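Local coordinates for protein citrate synthase (Thermotoga maritima, PDB 2P2W) that probably catalyses the condensation of oxaloacetate with acetyl-CoA and water to give citrate and CoA, feeding carbon into the tricarboxylic acid cycle, at residues I80-P85 and K136-P141; N87-D92 and A205-L210; M174-N179 and R251-Y256; L222-S227 and E241-M246; V305-L310 and N315-L320. All coordinates share one frame; numbering follows the deposited sequence.

Overall arrangement
The five contacts tie together the mostly helical fold of a dimeric citrate synthase. Along the chain, contacts 1 and 2 interleave, their first segments following helix 75-81 into helix 90-98; contact 4 falls between the two segments of contact 3, and contact 5 comes last. Contacts 2 and 5 lie closest, centres about 12 Å apart: Tyr90 meets Asn315 and Met316, while Ile91 and Leu206 meet Thr318 at the start of helix 317-337. Contact 4 meets contact 2 through Met246 and contact 5 through Leu222. Contact 3 lines the predicted active site; contact 1, about 36 Å from it between centres, is peripheral. Contacts 1, 2 and 3 all reach the second subunit.

Contact 1: I80-P85 and K136-P141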
# COMPACT_ATOMS: atom_id res chain seq x y z
N ILE A 80 9.64 -9.16 -19.46
CA ILE A 80 10.06 -8.11 -18.54
C ILE A 80 11.14 -8.62 -17.58
O ILE A 80 12.09 -7.90 -17.27
CB ILE A 80 8.86 -7.60 -17.72
CG1 ILE A 80 7.98 -6.71 -18.61
CG2 ILE A 80 9.33 -6.85 -16.49
CD1 ILE A 80 6.50 -6.81 -18.31
N LEU A 81 10.98 -9.85 -17.11
CA LEU A 81 11.94 -10.46 -16.18
C LEU A 81 13.39 -10.34 -16.64
O LEU A 81 14.26 -9.93 -15.87
CB LEU A 81 11.61 -11.93 -15.96
CG LEU A 81 12.61 -12.72 -15.11
CD1 LEU A 81 12.58 -12.22 -13.68
CD2 LEU A 81 12.28 -14.21 -15.16
N TYR A 82 13.63 -10.70 -17.89
CA TYR A 82 15.00 -10.72 -18.43
C TYR A 82 15.58 -9.31 -18.69
O TYR A 82 16.70 -9.16 -19.19
CB TYR A 82 15.02 -11.58 -19.70
CG TYR A 82 15.09 -13.02 -19.32
CD1 TYR A 82 16.29 -13.56 -18.85
CD2 TYR A 82 13.96 -13.83 -19.40
CE1 TYR A 82 16.34 -14.89 -18.45
CE2 TYR A 82 14.01 -15.16 -19.00
CZ TYR A 82 15.20 -15.70 -18.53
OH TYR A 82 15.26 -17.01 -18.11
N HIS A 83 14.79 -8.26 -18.38
CA HIS A 83 15.31 -6.89 -18.54
C HIS A 83 15.40 -6.16 -17.19
O HIS A 83 15.65 -4.97 -17.11
CB HIS A 83 14.38 -6.11 -19.49
CG HIS A 83 14.45 -6.66 -20.90
ND1 HIS A 83 13.54 -7.53 -21.40
CD2 HIS A 83 15.41 -6.40 -21.89
CE1 HIS A 83 13.95 -7.80 -22.66
NE2 HIS A 83 15.07 -7.13 -22.98
N LEU A 84 15.12 -6.93 -16.10
CA LEU A 84 15.18 -6.34 -14.75
C LEU A 84 16.59 -6.45 -14.16
O LEU A 84 17.39 -7.30 -14.53
CB LEU A 84 14.28 -7.14 -13.82
CG LEU A 84 12.77 -7.00 -14.03
CD1 LEU A 84 12.02 -7.91 -13.06
CD2 LEU A 84 12.25 -5.58 -13.79
N PRO A 85 16.91 -5.56 -13.21
CA PRO A 85 18.23 -5.61 -12.58
C PRO A 85 18.24 -6.94 -11.82
O PRO A 85 17.18 -7.46 -11.48
CB PRO A 85 18.21 -4.41 -11.63
CG PRO A 85 17.31 -3.45 -12.33
CD PRO A 85 16.19 -4.33 -12.82
N LYS A 136 20.85 -18.86 -13.90
CA LYS A 136 20.49 -20.26 -14.09
C LYS A 136 19.26 -20.40 -14.97
O LYS A 136 18.46 -19.47 -15.08
CB LYS A 136 20.22 -20.93 -12.74
CG LYS A 136 21.43 -21.03 -11.84
CD LYS A 136 21.15 -21.94 -10.66
CE LYS A 136 22.42 -22.31 -9.92
NZ LYS A 136 22.24 -23.56 -9.13
N GLU A 137 19.10 -21.56 -15.59
CA GLU A 137 17.94 -21.80 -16.44
C GLU A 137 16.69 -21.89 -15.57
O GLU A 137 16.74 -22.42 -14.46
CB GLU A 137 18.10 -23.11 -17.22
CG GLU A 137 19.20 -23.09 -18.28
CD GLU A 137 19.01 -21.97 -19.30
OE1 GLU A 137 18.15 -22.11 -20.19
OE2 GLU A 137 19.72 -20.94 -19.20
N LEU A 138 15.58 -21.36 -16.06
CA LEU A 138 14.34 -21.40 -15.31
C LEU A 138 13.87 -22.84 -15.18
O LEU A 138 14.13 -23.67 -16.05
CB LEU A 138 13.25 -20.59 -16.02
CG LEU A 138 13.46 -19.09 -16.24
CD1 LEU A 138 12.26 -18.51 -16.98
CD2 LEU A 138 13.64 -18.39 -14.91
N ILE A 139 13.20 -23.14 -14.07
CA ILE A 139 12.65 -24.47 -13.85
C ILE A 139 11.15 -24.23 -13.78
O ILE A 139 10.64 -23.66 -12.81
CB ILE A 139 13.15 -25.09 -12.53
CG1 ILE A 139 14.65 -25.40 -12.66
CG2 ILE A 139 12.37 -26.37 -12.23
CD1 ILE A 139 15.29 -25.93 -11.37
N ARG A 140 10.45 -24.64 -14.83
CA ARG A 140 9.00 -24.43 -14.94
C ARG A 140 8.22 -25.16 -13.83
O ARG A 140 8.64 -26.18 -13.31
CB ARG A 140 8.55 -24.93 -16.31
CG ARG A 140 9.33 -24.27 -17.45
CD ARG A 140 8.81 -22.86 -17.76
NE ARG A 140 9.66 -22.21 -18.76
CZ ARG A 140 9.22 -21.06 -19.29
NH1 ARG A 140 8.06 -20.55 -18.90
NH2 ARG A 140 9.96 -20.42 -20.21
N PRO A 141 7.05 -24.61 -13.47
CA PRO A 141 6.21 -25.22 -12.44
C PRO A 141 5.81 -26.63 -12.87
O PRO A 141 5.52 -26.85 -14.05
CB PRO A 141 5.00 -24.28 -12.37
CG PRO A 141 5.54 -22.97 -12.85
CD PRO A 141 6.44 -23.37 -13.99
O HOH W 1 18.03 -17.42 -16.70
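Tyr82 and Leu138 reach for each other from opposite directions across a backbone gap of 11.1 Å between their CA atoms. The Tyr82 ring, in the type I turn from Leu81 to Leu84, is directed across the gap by a first torsion that sets CG anti to the carbonyl carbon (chi1 -81°), and Tyr82 OH ends 3.3 Å from Leu138 CG. Leu138 has the same kind of first torsion (chi1 -61°), which brings its branch point and both methyls round the hydroxyl; its CD1 lies 4.3 Å from Tyr82 CE2. Leu81 adds a looser methyl contact, CD2 to Leu138 CD2 at 4.4 Å. Tyr132 of helix 110-133 meets the Tyr82 ring nearly at right angles. Tyrosine suits this exposed spot because its ring packs against leucine while its hydroxyl keeps a polar partner: a water in the ring plane, 3.1 Å from Tyr82 OH, donates to Lys136 O at 2.6 Å. What passes directly between the segments is apolar packing and one bridging water, a light and not very directional link.

Contact 2: N87-D92 and A205-L210; sequences NLHYID and ALKGPL
One face of the His89 imidazole carries Lys207 CE, which sits over the ring centre in a CH-pi contact, 4.0 Å from the centroid and 13° off the normal; at the edge, in the ring plane, lies Ile91 CA. His89 ND1 accepts from Ile91 N at 3.1 Å, with the donor tilted 17° from that plane, while NE2 bonds to Glu216. Lys207, extended throughout with CG anti to the backbone N (chi1 -172°), slides past Ile91, its CD 3.9 Å from Ile91 CG2. Its NZ meets Asp92 in a salt bridge, 3.1 Å from OD2, although both hydrogen bonds are weak; Asp92 also pairs with Lys95, and Lys207 with Asp194 of the second subunit. Lysine's apolar stem suits the His89 face and Ile91, its ammonium the carboxylates. With an alanine at His89, Ile91 N is likely to lose its cap, Glu216 this partner and Lys207 CE the ring face beneath it. This is a side-chain N-cap starting helix 90-98, joined to the end of helix 195-207 at the dimer interface.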
# COMPACT_ATOMS: atom_id res chain seq x y z
N ASN A 87 19.62 -7.39 -8.84
CA ASN A 87 19.86 -7.16 -7.42
C ASN A 87 18.67 -6.55 -6.69
O ASN A 87 18.85 -5.81 -5.72
CB ASN A 87 21.08 -6.25 -7.25
CG ASN A 87 20.82 -4.84 -7.73
OD1 ASN A 87 20.21 -4.64 -8.78
ND2 ASN A 87 21.28 -3.86 -6.97
N LEU A 88 17.46 -6.85 -7.15
CA LEU A 88 16.26 -6.31 -6.52
C LEU A 88 15.88 -7.11 -5.27
O LEU A 88 16.22 -8.29 -5.15
CB LEU A 88 15.09 -6.34 -7.50
CG LEU A 88 15.22 -5.57 -8.81
CD1 LEU A 88 14.01 -5.85 -9.70
CD2 LEU A 88 15.34 -4.08 -8.51
N HIS A 89 15.18 -6.46 -4.35
CA HIS A 89 14.71 -7.12 -3.14
C HIS A 89 13.48 -7.90 -3.61
O HIS A 89 12.69 -7.40 -4.41
CB HIS A 89 14.33 -6.08 -2.08
CG HIS A 89 13.95 -6.68 -0.75
ND1 HIS A 89 12.72 -7.25 -0.52
CD2 HIS A 89 14.63 -6.77 0.42
CE1 HIS A 89 12.66 -7.67 0.73
NE2 HIS A 89 13.81 -7.39 1.32
N TYR A 90 13.31 -9.12 -3.11
CA TYR A 90 12.17 -9.95 -3.54
C TYR A 90 10.78 -9.36 -3.32
O TYR A 90 9.88 -9.60 -4.12
CB TYR A 90 12.29 -11.34 -2.91
CG TYR A 90 13.35 -12.17 -3.58
CD1 TYR A 90 13.06 -12.90 -4.73
CD2 TYR A 90 14.67 -12.17 -3.12
CE1 TYR A 90 14.05 -13.61 -5.41
CE2 TYR A 90 15.67 -12.87 -3.79
CZ TYR A 90 15.35 -13.59 -4.94
OH TYR A 90 16.34 -14.27 -5.62
N ILE A 91 10.59 -8.58 -2.26
CA ILE A 91 9.28 -7.96 -2.03
C ILE A 91 8.98 -7.02 -3.20
O ILE A 91 7.84 -6.95 -3.68
CB ILE A 91 9.25 -7.15 -0.70
CG1 ILE A 91 9.19 -8.10 0.50
CG2 ILE A 91 8.04 -6.21 -0.69
CD1 ILE A 91 7.91 -8.92 0.62
N ASP A 92 10.00 -6.30 -3.66
CA ASP A 92 9.82 -5.38 -4.78
C ASP A 92 9.54 -6.14 -6.07
O ASP A 92 8.76 -5.68 -6.91
CB ASP A 92 11.06 -4.49 -4.95
CG ASP A 92 11.20 -3.47 -3.84
OD1 ASP A 92 10.18 -3.18 -3.17
OD2 ASP A 92 12.31 -2.95 -3.63
N ALA A 205 4.17 -2.82 3.56
CA ALA A 205 4.12 -2.79 5.02
C ALA A 205 4.86 -3.98 5.63
O ALA A 205 5.59 -3.84 6.61
CB ALA A 205 2.68 -2.78 5.50
N LEU A 206 4.66 -5.16 5.05
CA LEU A 206 5.31 -6.37 5.57
C LEU A 206 6.83 -6.24 5.50
O LEU A 206 7.55 -6.77 6.35
CB LEU A 206 4.86 -7.59 4.76
CG LEU A 206 5.25 -8.95 5.36
CD1 LEU A 206 4.48 -9.16 6.65
CD2 LEU A 206 4.93 -10.07 4.36
N LYS A 207 7.30 -5.50 4.50
CA LYS A 207 8.72 -5.28 4.26
C LYS A 207 9.44 -4.51 5.38
O LYS A 207 10.64 -4.69 5.59
CB LYS A 207 8.89 -4.53 2.93
CG LYS A 207 10.33 -4.38 2.45
CD LYS A 207 10.37 -3.66 1.11
CE LYS A 207 11.78 -3.60 0.55
NZ LYS A 207 11.87 -2.59 -0.54
N GLY A 208 8.70 -3.67 6.09
CA GLY A 208 9.29 -2.87 7.17
C GLY A 208 9.95 -3.66 8.29
O GLY A 208 9.46 -4.73 8.66
N PRO A 209 11.05 -3.15 8.85
CA PRO A 209 11.82 -3.77 9.93
C PRO A 209 11.01 -3.92 11.22
O PRO A 209 11.30 -4.74 12.09
CB PRO A 209 13.06 -2.92 10.18
CG PRO A 209 12.82 -1.56 9.55
CD PRO A 209 11.72 -1.91 8.45
N LEU A 210 9.99 -3.04 11.36
CA LEU A 210 9.11 -3.12 12.53
C LEU A 210 7.94 -4.08 12.30
O LEU A 210 7.01 -4.19 13.10
CB LEU A 210 8.58 -1.72 12.83
CG LEU A 210 9.66 -0.77 13.36
CD1 LEU A 210 9.06 0.48 14.00
CD2 LEU A 210 10.55 -1.42 14.41

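Contact 3: M174-N179 and R251-Y256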
# COMPACT_ATOMS: atom_id res chain seq x y z
N MET A 174 0.27 -17.76 7.57
CA MET A 174 -0.81 -17.36 6.67
C MET A 174 -1.72 -16.24 7.16
O MET A 174 -2.17 -15.42 6.36
CB MET A 174 -1.70 -18.55 6.32
CG MET A 174 -1.13 -19.47 5.28
SD MET A 174 -2.36 -20.70 4.82
CE MET A 174 -1.41 -21.70 3.68
N GLU A 175 -1.99 -16.19 8.45
CA GLU A 175 -2.94 -15.21 8.95
C GLU A 175 -2.82 -14.82 10.42
O GLU A 175 -2.49 -15.65 11.26
CB GLU A 175 -4.34 -15.77 8.70
CG GLU A 175 -5.42 -15.28 9.64
CD GLU A 175 -5.85 -13.87 9.34
OE1 GLU A 175 -5.60 -13.41 8.21
OE2 GLU A 175 -6.45 -13.23 10.24
N GLN A 176 -3.08 -13.54 10.72
CA GLN A 176 -3.07 -13.08 12.10
C GLN A 176 -3.76 -11.75 12.37
O GLN A 176 -3.13 -10.75 12.72
CB GLN A 176 -1.65 -13.03 12.69
CG GLN A 176 -1.72 -12.77 14.21
CD GLN A 176 -0.49 -13.23 14.97
OE1 GLN A 176 -0.38 -14.39 15.35
NE2 GLN A 176 0.44 -12.31 15.18
N ASP A 177 -5.08 -11.75 12.20
CA ASP A 177 -5.90 -10.58 12.49
C ASP A 177 -5.49 -9.32 11.72
O ASP A 177 -5.01 -9.40 10.59
CB ASP A 177 -5.88 -10.33 14.00
CG ASP A 177 -7.07 -9.52 14.49
OD1 ASP A 177 -8.21 -9.85 14.11
OD2 ASP A 177 -6.85 -8.56 15.26
N ILE A 178 -5.66 -8.16 12.35
CA ILE A 178 -5.35 -6.90 11.68
C ILE A 178 -3.96 -6.32 11.96
O ILE A 178 -3.82 -5.25 12.55
CB ILE A 178 -6.42 -5.84 12.01
CG1 ILE A 178 -7.80 -6.49 12.05
CG2 ILE A 178 -6.40 -4.74 10.96
CD1 ILE A 178 -8.22 -7.17 10.74
N ASN A 179 -2.94 -7.05 11.52
CA ASN A 179 -1.56 -6.61 11.68
C ASN A 179 -1.35 -5.48 10.67
O ASN A 179 -2.21 -5.22 9.83
CB ASN A 179 -0.61 -7.77 11.42
CG ASN A 179 -0.91 -8.48 10.12
OD1 ASN A 179 -0.49 -8.06 9.05
ND2 ASN A 179 -1.67 -9.57 10.21
N ARG A 251 2.47 -6.28 19.51
CA ARG A 251 1.40 -5.37 19.87
C ARG A 251 0.30 -6.10 20.64
O ARG A 251 -0.30 -5.53 21.56
CB ARG A 251 0.83 -4.73 18.59
CG ARG A 251 -0.45 -3.91 18.78
CD ARG A 251 -0.23 -2.72 19.70
NE ARG A 251 0.82 -1.82 19.24
CZ ARG A 251 0.64 -0.81 18.38
NH1 ARG A 251 -0.56 -0.56 17.86
NH2 ARG A 251 1.68 -0.04 18.06
N VAL A 252 0.06 -7.36 20.29
CA VAL A 252 -1.02 -8.12 20.92
C VAL A 252 -0.61 -9.21 21.91
O VAL A 252 -1.16 -9.29 23.00
CB VAL A 252 -1.92 -8.76 19.83
CG1 VAL A 252 -3.14 -9.39 20.47
CG2 VAL A 252 -2.32 -7.70 18.81
N TYR A 253 0.33 -10.07 21.52
CA TYR A 253 0.79 -11.09 22.45
C TYR A 253 1.42 -10.43 23.67
O TYR A 253 2.31 -9.60 23.58
CB TYR A 253 1.84 -11.97 21.74
CG TYR A 253 1.22 -12.87 20.71
CD1 TYR A 253 0.21 -13.76 21.08
CD2 TYR A 253 1.68 -12.85 19.39
CE1 TYR A 253 -0.34 -14.62 20.13
CE2 TYR A 253 1.13 -13.71 18.45
CZ TYR A 253 0.14 -14.60 18.81
OH TYR A 253 -0.38 -15.49 17.89
N LYS A 254 0.88 -10.80 24.86
CA LYS A 254 1.50 -10.37 26.11
C LYS A 254 2.35 -11.48 26.75
O LYS A 254 2.72 -11.44 27.91
CB LYS A 254 0.38 -9.96 27.06
CG LYS A 254 -0.36 -8.73 26.56
CD LYS A 254 -1.44 -8.27 27.54
CE LYS A 254 -2.06 -6.93 27.14
NZ LYS A 254 -2.24 -6.10 28.33
N THR A 255 2.61 -12.52 25.93
CA THR A 255 3.41 -13.65 26.37
C THR A 255 4.04 -14.34 25.15
O THR A 255 4.25 -13.73 24.11
CB THR A 255 2.49 -14.64 27.08
OG1 THR A 255 3.26 -15.74 27.57
CG2 THR A 255 1.44 -15.17 26.10
N TYR A 256 4.34 -15.63 25.21
CA TYR A 256 4.92 -16.31 24.06
C TYR A 256 4.02 -16.30 22.83
O TYR A 256 2.79 -16.37 22.94
CB TYR A 256 5.23 -17.77 24.41
CG TYR A 256 6.27 -17.95 25.49
CD1 TYR A 256 7.63 -18.00 25.18
CD2 TYR A 256 5.90 -18.08 26.83
CE1 TYR A 256 8.59 -18.18 26.17
CE2 TYR A 256 6.86 -18.27 27.83
CZ TYR A 256 8.20 -18.31 27.49
OH TYR A 256 9.16 -18.50 28.46
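Gln176 and Tyr253, both buried, account for nearly all of this contact, approaching from opposite directions and joined by a single hydrogen bond. Tyr253 OH donates to Gln176 OE1 at 2.8 Å. The amide oxygen lies near the plane of the ring at its edge, yet the hydroxyl stands above the carbonyl plane, 44° out of it, and the amide and ring planes are 74° apart. Gln176 spans the gap because its CG is anti to the backbone N (chi1 -171°) and its chain runs on extended. Its NE2, 3.6 Å from Tyr253 CE2, hydrogen-bonds to a bound citrate anion, probably from the crystallisation liquor. Asn179 ND2 donates to Gln176 O at 3.1 Å, bracing the loop, while Leu19 and Leu26 pack on both Gln176 and Tyr253. Both also pack on His250, a predicted active-site residue. Glutamine suits the place because its amide both accepts and donates. With OE1 occupied by the tyrosine, NE2 is likely to be held facing the anion, consistent with Tyr253 acting as a second-shell residue that positions Gln176.

Contact 4: L222-S227 and E241-M246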
# COMPACT_ATOMS: atom_id res chain seq x y z
N LEU A 222 21.89 -11.58 15.22
CA LEU A 222 22.43 -12.75 15.90
C LEU A 222 23.94 -12.82 15.70
O LEU A 222 24.70 -13.12 16.63
CB LEU A 222 21.76 -14.03 15.37
CG LEU A 222 20.25 -14.13 15.64
CD1 LEU A 222 19.68 -15.38 14.97
CD2 LEU A 222 20.01 -14.15 17.14
N GLU A 223 24.39 -12.52 14.48
CA GLU A 223 25.82 -12.55 14.18
C GLU A 223 26.54 -11.41 14.89
O GLU A 223 27.69 -11.56 15.31
CB GLU A 223 26.01 -12.51 12.66
CG GLU A 223 25.72 -13.88 12.04
CD GLU A 223 25.35 -13.87 10.56
OE1 GLU A 223 25.13 -12.78 9.99
OE2 GLU A 223 25.25 -14.97 9.98
N GLU A 224 25.85 -10.29 15.05
CA GLU A 224 26.42 -9.13 15.73
C GLU A 224 26.68 -9.52 17.18
O GLU A 224 27.67 -9.12 17.78
CB GLU A 224 25.44 -7.95 15.68
CG GLU A 224 26.07 -6.63 16.09
CD GLU A 224 25.03 -5.53 16.27
OE1 GLU A 224 24.06 -5.49 15.49
OE2 GLU A 224 25.21 -4.70 17.19
N ILE A 225 25.76 -10.30 17.76
CA ILE A 225 25.91 -10.76 19.13
C ILE A 225 27.11 -11.71 19.17
O ILE A 225 27.92 -11.69 20.10
CB ILE A 225 24.64 -11.49 19.62
CG1 ILE A 225 23.45 -10.53 19.60
CG2 ILE A 225 24.86 -12.04 21.02
CD1 ILE A 225 22.12 -11.18 19.91
N GLY A 226 27.20 -12.55 18.14
CA GLY A 226 28.32 -13.47 18.03
C GLY A 226 28.22 -14.83 18.69
O GLY A 226 28.51 -15.84 18.05
N SER A 227 27.83 -14.86 19.96
CA SER A 227 27.71 -16.13 20.66
C SER A 227 26.88 -16.00 21.91
O SER A 227 26.55 -14.89 22.35
CB SER A 227 29.09 -16.66 21.05
OG SER A 227 29.60 -15.94 22.16
N GLU A 241 20.81 2.07 24.82
CA GLU A 241 20.68 2.83 23.58
C GLU A 241 19.23 2.91 23.11
O GLU A 241 18.93 3.59 22.13
CB GLU A 241 21.51 2.19 22.47
CG GLU A 241 23.00 2.21 22.71
CD GLU A 241 23.75 1.37 21.69
OE1 GLU A 241 23.09 0.59 20.97
OE2 GLU A 241 24.99 1.49 21.62
N LYS A 242 18.35 2.20 23.80
CA LYS A 242 16.94 2.17 23.41
C LYS A 242 16.84 1.62 22.00
O LYS A 242 16.06 2.10 21.17
CB LYS A 242 16.33 3.57 23.48
CG LYS A 242 16.25 4.14 24.90
CD LYS A 242 15.55 5.49 24.92
CE LYS A 242 15.32 5.98 26.34
NZ LYS A 242 14.22 6.99 26.41
N ARG A 243 17.66 0.61 21.71
CA ARG A 243 17.67 -0.03 20.40
C ARG A 243 16.65 -1.17 20.41
O ARG A 243 16.60 -1.95 21.36
CB ARG A 243 19.06 -0.59 20.09
CG ARG A 243 19.14 -1.40 18.80
CD ARG A 243 20.54 -1.93 18.54
NE ARG A 243 20.55 -2.95 17.50
CZ ARG A 243 21.65 -3.57 17.06
NH1 ARG A 243 22.83 -3.26 17.57
NH2 ARG A 243 21.56 -4.49 16.11
N LYS A 244 15.84 -1.24 19.36
CA LYS A 244 14.82 -2.28 19.26
C LYS A 244 15.47 -3.64 19.03
O LYS A 244 16.24 -3.81 18.08
CB LYS A 244 13.86 -1.95 18.12
CG LYS A 244 13.12 -3.14 17.54
CD LYS A 244 11.99 -3.62 18.43
CE LYS A 244 11.07 -4.58 17.68
NZ LYS A 244 9.63 -4.27 17.91
N ILE A 245 15.16 -4.61 19.89
CA ILE A 245 15.70 -5.95 19.74
C ILE A 245 14.80 -6.70 18.76
O ILE A 245 13.65 -7.03 19.08
CB ILE A 245 15.73 -6.70 21.10
CG1 ILE A 245 16.63 -5.95 22.08
CG2 ILE A 245 16.23 -8.13 20.89
CD1 ILE A 245 16.65 -6.54 23.48
N MET A 246 15.32 -6.97 17.57
CA MET A 246 14.56 -7.66 16.53
C MET A 246 14.18 -9.08 16.93
O MET A 246 14.94 -9.77 17.58
CB MET A 246 15.38 -7.68 15.23
CG MET A 246 15.64 -6.31 14.63
SD MET A 246 14.15 -5.60 13.86
CE MET A 246 14.61 -3.85 13.79
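A surface salt bridge of the two-pronged, end-on kind joins helix 214-225 to the loop following helix 231-241. The latter helix ends in a Schellman motif with Lys242 at its C-prime position. Arg243, whose N closes that motif on Cys238 O, points toward Glu224, near the end of the other helix, so the bridge ties these two successive helices of the largely helical citrate synthase fold together, away from the predicted active-site residues. The two side chains come from opposite directions. Each has CG anti to its own nitrogen of the main chain (chi1 174° for Arg243), and both continue extended, Arg243 as far as NE, so that the charged groups meet midway. Phe234 of helix 231-241 packs on both, an apolar support for their aliphatic stems. Glutamate and arginine suit a partly solvent-exposed site, since two long chains can bridge the gap and carboxylate and guanidinium match in shape as well as charge. The two planes are nearly coplanar, 25° apart, and paired bonds should resist rotation better than one would. Arg243 NH1 donates to the syn lone pair of Glu224 OE2 at 2.8 Å, while Arg243 NH2, also at 2.8 Å, meets Glu224 OE1 on its syn side but tilted from the carboxylate plane, with an N-H...acceptor angle of 165°.

Contact 5: V305-L310 and N315-L320; sequences VLFEEL and NMFTAL
Phe307 and Phe317 pack between two consecutive helices, 299-309 and 317-337, joined by a short loop. Two CH-pi contacts lead. Phe307 CB sits over one face of the Phe317 ring, 3.8 Å from its centroid, and Leu320 CD1 lies over a face of the Phe307 ring, also 3.8 Å from the centroid and 16° off the normal. The aromatic pair itself is oblique, its planes at 58° and centroids 5.7 Å apart. Phe307 has CG anti to the carbonyl carbon (chi1 -65°), which carries its ring past Phe317 to meet Leu320 and, beyond these segments, Leu166 and Leu173 of helix 163-173. Phenylalanine suits this buried place, filling it with flat apolar surface. Were the ring cut back to an alanine here, Leu320 CD1 would probably lose the face it lies on and be able to shift. The polar neighbour is Glu308, whose carboxylate is held by a salt bridge to Arg314 in the connecting loop. The Glu308 backbone approaches the far end of the Phe317 ring, with Glu308 N 3.5 Å from Phe317 CZ.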
# COMPACT_ATOMS: atom_id res chain seq x y z
N VAL A 305 15.57 -17.95 11.25
CA VAL A 305 16.61 -18.97 11.43
C VAL A 305 16.28 -20.21 10.60
O VAL A 305 17.15 -20.80 9.96
CB VAL A 305 16.78 -19.35 12.92
CG1 VAL A 305 17.79 -20.48 13.06
CG2 VAL A 305 17.27 -18.13 13.71
N LEU A 306 15.01 -20.61 10.59
CA LEU A 306 14.61 -21.78 9.81
C LEU A 306 14.85 -21.54 8.32
O LEU A 306 15.44 -22.39 7.64
CB LEU A 306 13.13 -22.11 10.04
CG LEU A 306 12.59 -23.28 9.20
CD1 LEU A 306 13.37 -24.54 9.54
CD2 LEU A 306 11.10 -23.49 9.46
N PHE A 307 14.42 -20.39 7.81
CA PHE A 307 14.60 -20.08 6.39
C PHE A 307 16.08 -20.11 6.02
O PHE A 307 16.45 -20.57 4.94
CB PHE A 307 14.00 -18.71 6.05
CG PHE A 307 12.50 -18.65 6.21
CD1 PHE A 307 11.72 -19.79 6.03
CD2 PHE A 307 11.87 -17.44 6.50
CE1 PHE A 307 10.33 -19.73 6.15
CE2 PHE A 307 10.49 -17.37 6.61
CZ PHE A 307 9.71 -18.52 6.44
N GLU A 308 16.92 -19.60 6.91
CA GLU A 308 18.36 -19.59 6.66
C GLU A 308 18.86 -21.03 6.57
O GLU A 308 19.56 -21.39 5.63
CB GLU A 308 19.09 -18.87 7.80
CG GLU A 308 20.62 -19.01 7.74
CD GLU A 308 21.31 -17.79 7.14
OE1 GLU A 308 20.64 -16.99 6.46
OE2 GLU A 308 22.54 -17.66 7.35
N GLU A 309 18.51 -21.85 7.56
CA GLU A 309 18.96 -23.24 7.58
C GLU A 309 18.41 -24.05 6.41
O GLU A 309 18.98 -25.06 6.00
CB GLU A 309 18.57 -23.90 8.92
CG GLU A 309 19.25 -23.27 10.16
CD GLU A 309 20.77 -23.29 10.06
OE1 GLU A 309 21.32 -24.20 9.45
OE2 GLU A 309 21.39 -22.39 10.63
N LEU A 310 17.25 -23.61 5.87
CA LEU A 310 16.66 -24.33 4.72
C LEU A 310 17.32 -23.92 3.40
O LEU A 310 17.00 -24.43 2.34
CB LEU A 310 15.17 -24.02 4.64
CG LEU A 310 14.34 -24.67 5.73
CD1 LEU A 310 12.84 -24.39 5.52
CD2 LEU A 310 14.49 -26.20 5.76
N ASN A 315 17.38 -11.95 1.65
CA ASN A 315 16.51 -10.90 1.11
C ASN A 315 15.22 -11.46 0.49
O ASN A 315 14.47 -10.77 -0.19
CB ASN A 315 17.30 -10.03 0.13
CG ASN A 315 17.58 -10.77 -1.15
OD1 ASN A 315 17.73 -11.98 -1.19
ND2 ASN A 315 17.69 -9.98 -2.24
N MET A 316 14.99 -12.78 0.72
CA MET A 316 13.73 -13.39 0.32
C MET A 316 12.85 -13.77 1.54
O MET A 316 11.70 -14.18 1.40
CB MET A 316 14.01 -14.65 -0.52
CG MET A 316 12.75 -15.20 -1.19
SD MET A 316 12.96 -16.87 -1.83
CE MET A 316 13.92 -16.46 -3.30
N PHE A 317 13.44 -13.65 2.75
CA PHE A 317 12.71 -14.04 3.97
C PHE A 317 11.32 -13.34 4.07
O PHE A 317 10.32 -13.98 4.35
CB PHE A 317 13.55 -13.66 5.20
CG PHE A 317 14.71 -14.59 5.43
CD1 PHE A 317 15.08 -15.53 4.47
CD2 PHE A 317 15.46 -14.47 6.60
CE1 PHE A 317 16.20 -16.34 4.68
CE2 PHE A 317 16.57 -15.29 6.81
CZ PHE A 317 16.94 -16.22 5.85
N THR A 318 11.27 -12.03 3.85
CA THR A 318 9.99 -11.33 3.93
C THR A 318 9.05 -11.80 2.82
O THR A 318 7.83 -11.87 3.02
CB THR A 318 10.17 -9.79 3.83
OG1 THR A 318 11.06 -9.35 4.86
CG2 THR A 318 8.83 -9.09 4.02
N ALA A 319 9.61 -12.14 1.67
CA ALA A 319 8.79 -12.61 0.55
C ALA A 319 8.23 -14.00 0.86
O ALA A 319 7.15 -14.36 0.38
CB ALA A 319 9.62 -12.64 -0.74
N LEU A 320 8.97 -14.78 1.65
CA LEU A 320 8.50 -16.11 2.03
C LEU A 320 7.31 -15.95 2.98
O LEU A 320 6.36 -16.72 2.94
CB LEU A 320 9.62 -16.90 2.72
CG LEU A 320 10.76 -17.34 1.81
CD1 LEU A 320 11.90 -17.90 2.65
CD2 LEU A 320 10.26 -18.37 0.80